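Local coordinates for Mlr6093 protein (Mesorhizobium loti, PDB 2QJ8) that probably acts as a zinc-dependent hydrolase of the succinylglutamate desuccinylase/aspartoacylase family, cleaving amide or ester bonds, at residues S142-I154 and F309-V323. Sequence-based numbering, arbitrary orientation.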
loop_
_atom_site.group_PDB
_atom_site.type_symbol
_atom_site.label_atom_id
_atom_site.label_comp_id
_atom_site.label_asym_id
_atom_site.label_seq_id
_atom_site.Cartn_x
_atom_site.Cartn_y
_atom_site.Cartn_z
ATOM N N SER A 142 1.250 -10.607 -6.674
ATOM C CA SER A 142 1.197 -9.226 -6.289
ATOM C C SER A 142 0.945 -8.405 -7.516
ATOM O O SER A 142 1.797 -8.341 -8.376
ATOM C CB SER A 142 2.518 -8.788 -5.685
ATOM O OG SER A 142 2.448 -7.412 -5.346
ATOM N N PHE A 143 -0.223 -7.795 -7.613
ATOM C CA PHE A 143 -0.499 -6.937 -8.764
ATOM C C PHE A 143 0.398 -5.678 -8.671
ATOM O O PHE A 143 0.989 -5.256 -9.674
ATOM C CB PHE A 143 -1.981 -6.585 -8.814
ATOM C CG PHE A 143 -2.403 -5.991 -10.112
ATOM C CD1 PHE A 143 -2.585 -6.810 -11.223
ATOM C CD2 PHE A 143 -2.589 -4.625 -10.241
ATOM C CE1 PHE A 143 -2.967 -6.290 -12.422
ATOM C CE2 PHE A 143 -2.967 -4.091 -11.454
ATOM C CZ PHE A 143 -3.166 -4.937 -12.542
ATOM N N GLY A 144 0.532 -5.136 -7.458
ATOM C CA GLY A 144 1.376 -3.961 -7.167
ATOM C C GLY A 144 0.788 -3.321 -5.922
ATOM O O GLY A 144 -0.429 -3.130 -5.896
ATOM N N PRO A 145 1.609 -3.001 -4.867
ATOM C CA PRO A 145 1.012 -2.349 -3.653
ATOM C C PRO A 145 0.581 -0.896 -3.856
ATOM O O PRO A 145 -0.050 -0.309 -2.992
ATOM C CB PRO A 145 2.126 -2.367 -2.603
ATOM C CG PRO A 145 3.285 -2.838 -3.243
ATOM C CD PRO A 145 3.065 -3.146 -4.715
ATOM N N THR A 146 0.984 -0.311 -4.974
ATOM C CA THR A 146 0.548 1.014 -5.368
ATOM C C THR A 146 -0.740 0.957 -6.208
ATOM O O THR A 146 -1.181 1.986 -6.726
ATOM C CB THR A 146 1.624 1.673 -6.178
ATOM O OG1 THR A 146 1.890 0.903 -7.354
ATOM C CG2 THR A 146 2.902 1.878 -5.353
ATOM N N TRP A 147 -1.322 -0.233 -6.379
ATOM C CA TRP A 147 -2.551 -0.412 -7.123
ATOM C C TRP A 147 -3.601 -1.015 -6.211
ATOM O O TRP A 147 -3.273 -1.694 -5.247
ATOM C CB TRP A 147 -2.376 -1.419 -8.253
ATOM C CG TRP A 147 -1.618 -1.008 -9.423
ATOM C CD1 TRP A 147 -0.264 -1.113 -9.599
ATOM C CD2 TRP A 147 -2.145 -0.489 -10.645
ATOM N NE1 TRP A 147 0.081 -0.673 -10.851
ATOM C CE2 TRP A 147 -1.057 -0.295 -11.521
ATOM C CE3 TRP A 147 -3.430 -0.169 -11.089
ATOM C CZ2 TRP A 147 -1.218 0.226 -12.811
ATOM C CZ3 TRP A 147 -3.594 0.325 -12.365
ATOM C CH2 TRP A 147 -2.494 0.523 -13.215
ATOM N N ASP A 148 -4.854 -0.710 -6.520
ATOM C CA ASP A 148 -5.996 -1.396 -5.973
ATOM C C ASP A 148 -6.518 -2.144 -7.223
ATOM O O ASP A 148 -6.543 -1.575 -8.311
ATOM C CB ASP A 148 -7.042 -0.422 -5.491
ATOM C CG ASP A 148 -8.077 -1.067 -4.603
ATOM O OD1 ASP A 148 -7.887 -2.202 -4.117
ATOM O OD2 ASP A 148 -9.105 -0.422 -4.352
ATOM N N CYS A 149 -6.858 -3.418 -7.082
ATOM C CA CYS A 149 -7.439 -4.176 -8.167
ATOM C C CYS A 149 -8.502 -5.109 -7.621
ATOM O O CYS A 149 -8.527 -5.410 -6.420
ATOM C CB CYS A 149 -6.386 -4.925 -8.985
ATOM S SG CYS A 149 -5.632 -6.342 -8.197
ATOM N N ALA A 150 -9.382 -5.550 -8.512
ATOM C CA ALA A 150 -10.455 -6.465 -8.160
ATOM C C ALA A 150 -9.887 -7.820 -7.718
ATOM O O ALA A 150 -8.858 -8.226 -8.251
ATOM C CB ALA A 150 -11.350 -6.677 -9.373
ATOM N N PRO A 151 -10.531 -8.507 -6.737
ATOM C CA PRO A 151 -10.100 -9.888 -6.422
ATOM C C PRO A 151 -10.474 -10.702 -7.649
ATOM O O PRO A 151 -11.639 -10.746 -8.036
ATOM C CB PRO A 151 -10.922 -10.270 -5.189
ATOM C CG PRO A 151 -11.477 -8.968 -4.669
ATOM C CD PRO A 151 -11.658 -8.098 -5.885
ATOM N N SER A 152 -9.467 -11.308 -8.266
ATOM C CA SER A 152 -9.626 -11.862 -9.603
ATOM C C SER A 152 -8.564 -12.854 -10.018
ATOM O O SER A 152 -7.654 -13.140 -9.272
ATOM C CB SER A 152 -9.529 -10.662 -10.593
ATOM O OG SER A 152 -8.309 -9.950 -10.449
ATOM N N ILE A 153 -8.772 -13.419 -11.204
ATOM C CA ILE A 153 -7.799 -14.195 -11.915
ATOM C C ILE A 153 -7.663 -13.503 -13.262
ATOM O O ILE A 153 -8.683 -13.173 -13.859
ATOM C CB ILE A 153 -8.257 -15.651 -12.119
ATOM C CG1 ILE A 153 -8.123 -16.425 -10.797
ATOM C CG2 ILE A 153 -7.431 -16.318 -13.174
ATOM C CD1 ILE A 153 -8.853 -17.700 -10.769
ATOM N N ILE A 154 -6.426 -13.248 -13.699
ATOM C CA ILE A 154 -6.141 -12.683 -15.019
ATOM C C ILE A 154 -5.652 -13.842 -15.874
ATOM O O ILE A 154 -4.681 -14.506 -15.510
ATOM C CB ILE A 154 -5.039 -11.586 -15.019
ATOM C CG1 ILE A 154 -5.447 -10.402 -14.140
ATOM C CG2 ILE A 154 -4.723 -11.099 -16.476
ATOM C CD1 ILE A 154 -4.385 -9.328 -14.063
ATOM N N PHE A 309 -11.119 -2.122 -13.294
ATOM C CA PHE A 309 -10.551 -3.362 -12.816
ATOM C C PHE A 309 -9.439 -3.033 -11.848
ATOM O O PHE A 309 -9.370 -3.629 -10.801
ATOM C CB PHE A 309 -10.035 -4.234 -13.962
ATOM C CG PHE A 309 -9.152 -5.368 -13.490
ATOM C CD1 PHE A 309 -9.716 -6.506 -12.943
ATOM C CD2 PHE A 309 -7.756 -5.271 -13.547
ATOM C CE1 PHE A 309 -8.923 -7.535 -12.503
ATOM C CE2 PHE A 309 -6.955 -6.302 -13.072
ATOM C CZ PHE A 309 -7.551 -7.441 -12.559
ATOM N N ALA A 310 -8.565 -2.086 -12.218
ATOM C CA ALA A 310 -7.465 -1.683 -11.374
ATOM C C ALA A 310 -7.195 -0.200 -11.550
ATOM O O ALA A 310 -7.400 0.343 -12.637
ATOM C CB ALA A 310 -6.204 -2.510 -11.713
ATOM N N ILE A 311 -6.745 0.448 -10.479
ATOM C CA ILE A 311 -6.432 1.880 -10.502
ATOM C C ILE A 311 -5.349 2.172 -9.465
ATOM O O ILE A 311 -5.358 1.580 -8.390
ATOM C CB ILE A 311 -7.696 2.756 -10.301
ATOM C CG1 ILE A 311 -7.362 4.236 -10.630
ATOM C CG2 ILE A 311 -8.311 2.541 -8.895
ATOM C CD1 ILE A 311 -8.513 5.133 -10.726
ATOM N N ARG A 312 -4.386 3.033 -9.831
ATOM C CA ARG A 312 -3.291 3.417 -8.933
ATOM C C ARG A 312 -3.770 4.245 -7.779
ATOM O O ARG A 312 -4.778 4.958 -7.896
ATOM C CB ARG A 312 -2.234 4.288 -9.627
ATOM C CG ARG A 312 -1.276 3.583 -10.503
ATOM C CD ARG A 312 -0.057 4.500 -10.788
ATOM N NE ARG A 312 0.806 3.981 -11.853
ATOM C CZ ARG A 312 1.616 2.919 -11.758
ATOM N NH1 ARG A 312 1.718 2.193 -10.646
ATOM N NH2 ARG A 312 2.326 2.558 -12.823
ATOM N N SER A 313 -3.025 4.177 -6.675
ATOM C CA SER A 313 -3.248 5.005 -5.503
ATOM C C SER A 313 -2.618 6.341 -5.842
ATOM O O SER A 313 -1.845 6.436 -6.804
ATOM C CB SER A 313 -2.516 4.429 -4.298
ATOM O OG SER A 313 -2.947 3.091 -4.073
ATOM N N ALA A 314 -2.960 7.370 -5.085
ATOM C CA ALA A 314 -2.353 8.694 -5.278
ATOM C C ALA A 314 -0.833 8.563 -5.105
ATOM O O ALA A 314 -0.341 8.117 -4.049
ATOM C CB ALA A 314 -2.930 9.698 -4.326
HETATM N N MSE A 315 -0.087 8.881 -6.163
HETATM C CA MSE A 315 1.358 8.682 -6.167
HETATM C C MSE A 315 1.983 9.481 -7.284
HETATM O O MSE A 315 1.281 9.884 -8.199
HETATM C CB MSE A 315 1.662 7.199 -6.456
HETATM C CG MSE A 315 1.272 6.747 -7.912
HETATM SE SE MSE A 315 1.690 4.917 -8.375
HETATM C CE MSE A 315 3.583 4.877 -7.808
ATOM N N TYR A 316 3.307 9.615 -7.231
ATOM C CA TYR A 316 4.067 10.263 -8.302
ATOM C C TYR A 316 4.222 9.276 -9.474
ATOM O O TYR A 316 4.580 8.129 -9.265
ATOM C CB TYR A 316 5.468 10.671 -7.827
ATOM C CG TYR A 316 5.504 11.732 -6.753
ATOM C CD1 TYR A 316 5.000 12.997 -6.992
ATOM C CD2 TYR A 316 6.091 11.479 -5.510
ATOM C CE1 TYR A 316 5.057 13.971 -6.024
ATOM C CE2 TYR A 316 6.142 12.441 -4.545
ATOM C CZ TYR A 316 5.627 13.676 -4.802
ATOM O OH TYR A 316 5.692 14.621 -3.833
ATOM N N VAL A 317 3.959 9.724 -10.693
ATOM C CA VAL A 317 4.115 8.855 -11.879
ATOM C C VAL A 317 4.989 9.580 -12.878
ATOM O O VAL A 317 5.035 10.803 -12.889
ATOM C CB VAL A 317 2.773 8.490 -12.604
ATOM C CG1 VAL A 317 1.901 7.552 -11.738
ATOM C CG2 VAL A 317 2.035 9.743 -13.071
ATOM N N GLN A 318 5.680 8.806 -13.703
ATOM C CA GLN A 318 6.448 9.330 -14.828
ATOM C C GLN A 318 5.504 9.389 -16.011
ATOM O O GLN A 318 4.347 8.939 -15.933
ATOM C CB GLN A 318 7.647 8.423 -15.167
ATOM C CG GLN A 318 8.775 8.417 -14.128
ATOM C CD GLN A 318 9.493 9.765 -13.995
ATOM O OE1 GLN A 318 9.323 10.681 -14.824
ATOM N NE2 GLN A 318 10.302 9.894 -12.938
ATOM N N GLY A 319 5.982 9.971 -17.105
ATOM C CA GLY A 319 5.222 10.018 -18.340
ATOM C C GLY A 319 5.033 8.609 -18.868
ATOM O O GLY A 319 5.883 7.724 -18.648
ATOM N N ASN A 320 3.878 8.396 -19.505
ATOM C CA ASN A 320 3.501 7.119 -20.112
ATOM C C ASN A 320 3.403 5.906 -19.162
ATOM O O ASN A 320 3.571 4.752 -19.599
ATOM C CB ASN A 320 4.456 6.819 -21.277
ATOM C CG ASN A 320 3.811 5.957 -22.344
ATOM O OD1 ASN A 320 3.016 6.450 -23.153
ATOM N ND2 ASN A 320 4.150 4.662 -22.353
ATOM N N GLU A 321 3.147 6.148 -17.871
ATOM C CA GLU A 321 2.960 5.059 -16.927
ATOM C C GLU A 321 1.493 4.739 -16.847
ATOM O O GLU A 321 0.688 5.653 -16.865
ATOM C CB GLU A 321 3.416 5.387 -15.518
ATOM C CG GLU A 321 4.889 5.227 -15.286
ATOM C CD GLU A 321 5.191 5.201 -13.815
ATOM O OE1 GLU A 321 4.751 4.248 -13.119
ATOM O OE2 GLU A 321 5.879 6.126 -13.360
ATOM N N GLU A 322 1.186 3.449 -16.702
ATOM C CA GLU A 322 -0.178 2.957 -16.632
ATOM C C GLU A 322 -0.750 3.370 -15.283
ATOM O O GLU A 322 -0.127 3.173 -14.251
ATOM C CB GLU A 322 -0.257 1.421 -16.819
ATOM C CG GLU A 322 0.119 0.905 -18.237
ATOM C CD GLU A 322 -0.154 -0.618 -18.444
ATOM O OE1 GLU A 322 -0.239 -1.400 -17.448
ATOM O OE2 GLU A 322 -0.268 -1.026 -19.629
ATOM N N VAL A 323 -1.913 3.995 -15.313
ATOM C CA VAL A 323 -2.550 4.481 -14.090
ATOM C C VAL A 323 -3.881 3.842 -13.791
ATOM O O VAL A 323 -4.325 3.921 -12.686
ATOM C CB VAL A 323 -2.661 6.021 -14.071
ATOM C CG1 VAL A 323 -1.258 6.622 -14.058
ATOM C CG2 VAL A 323 -3.513 6.541 -15.240
#
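With CG of Trp147 beside its backbone N (chi1 -73°) and CG of Arg312 turned likewise (chi1 -78°), the indole and the arginine chain rise from directly opposed positions on two antiparallel strands and meet. Arg312 CG sits over the six-membered ring, 4.0 Å from its centroid, a CH-pi contact almost on the ring normal. The guanidinium turns one face to Trp147 CZ2, which lies over its centre, with the two planes 42° apart, and Thr146 OG1 lies at the guanidinium edge. Phe143 CE2 approaches the opposite indole face near its rim, so the tryptophan is sandwiched. Phe143 in turn receives the edge of Phe309 in an offset edge-to-face pair, centroids 5.9 Å apart, while Ala310 CB fits against Phe143 CE2 at 3.6 Å. Beneath these side chains, strands 147-149 and 309-312 are joined by a reciprocal pair of backbone bonds between Asp148 and Ile311, each 3.0 Å. Ala150 N to Phe309 O and Ser313 N to Thr146 O extend the ladder at its two ends. Arg312 NH2 lies 3.0 Å from Glu321 OE1, a salt bridge of charges alone; like the other arginine contacts, it describes one of two modelled conformers and is less certain. The pairing thus joins strand 147-149 to strand 306-312, and the nearby carboxylate probably helps to balance the guanidinium charge beside the indole.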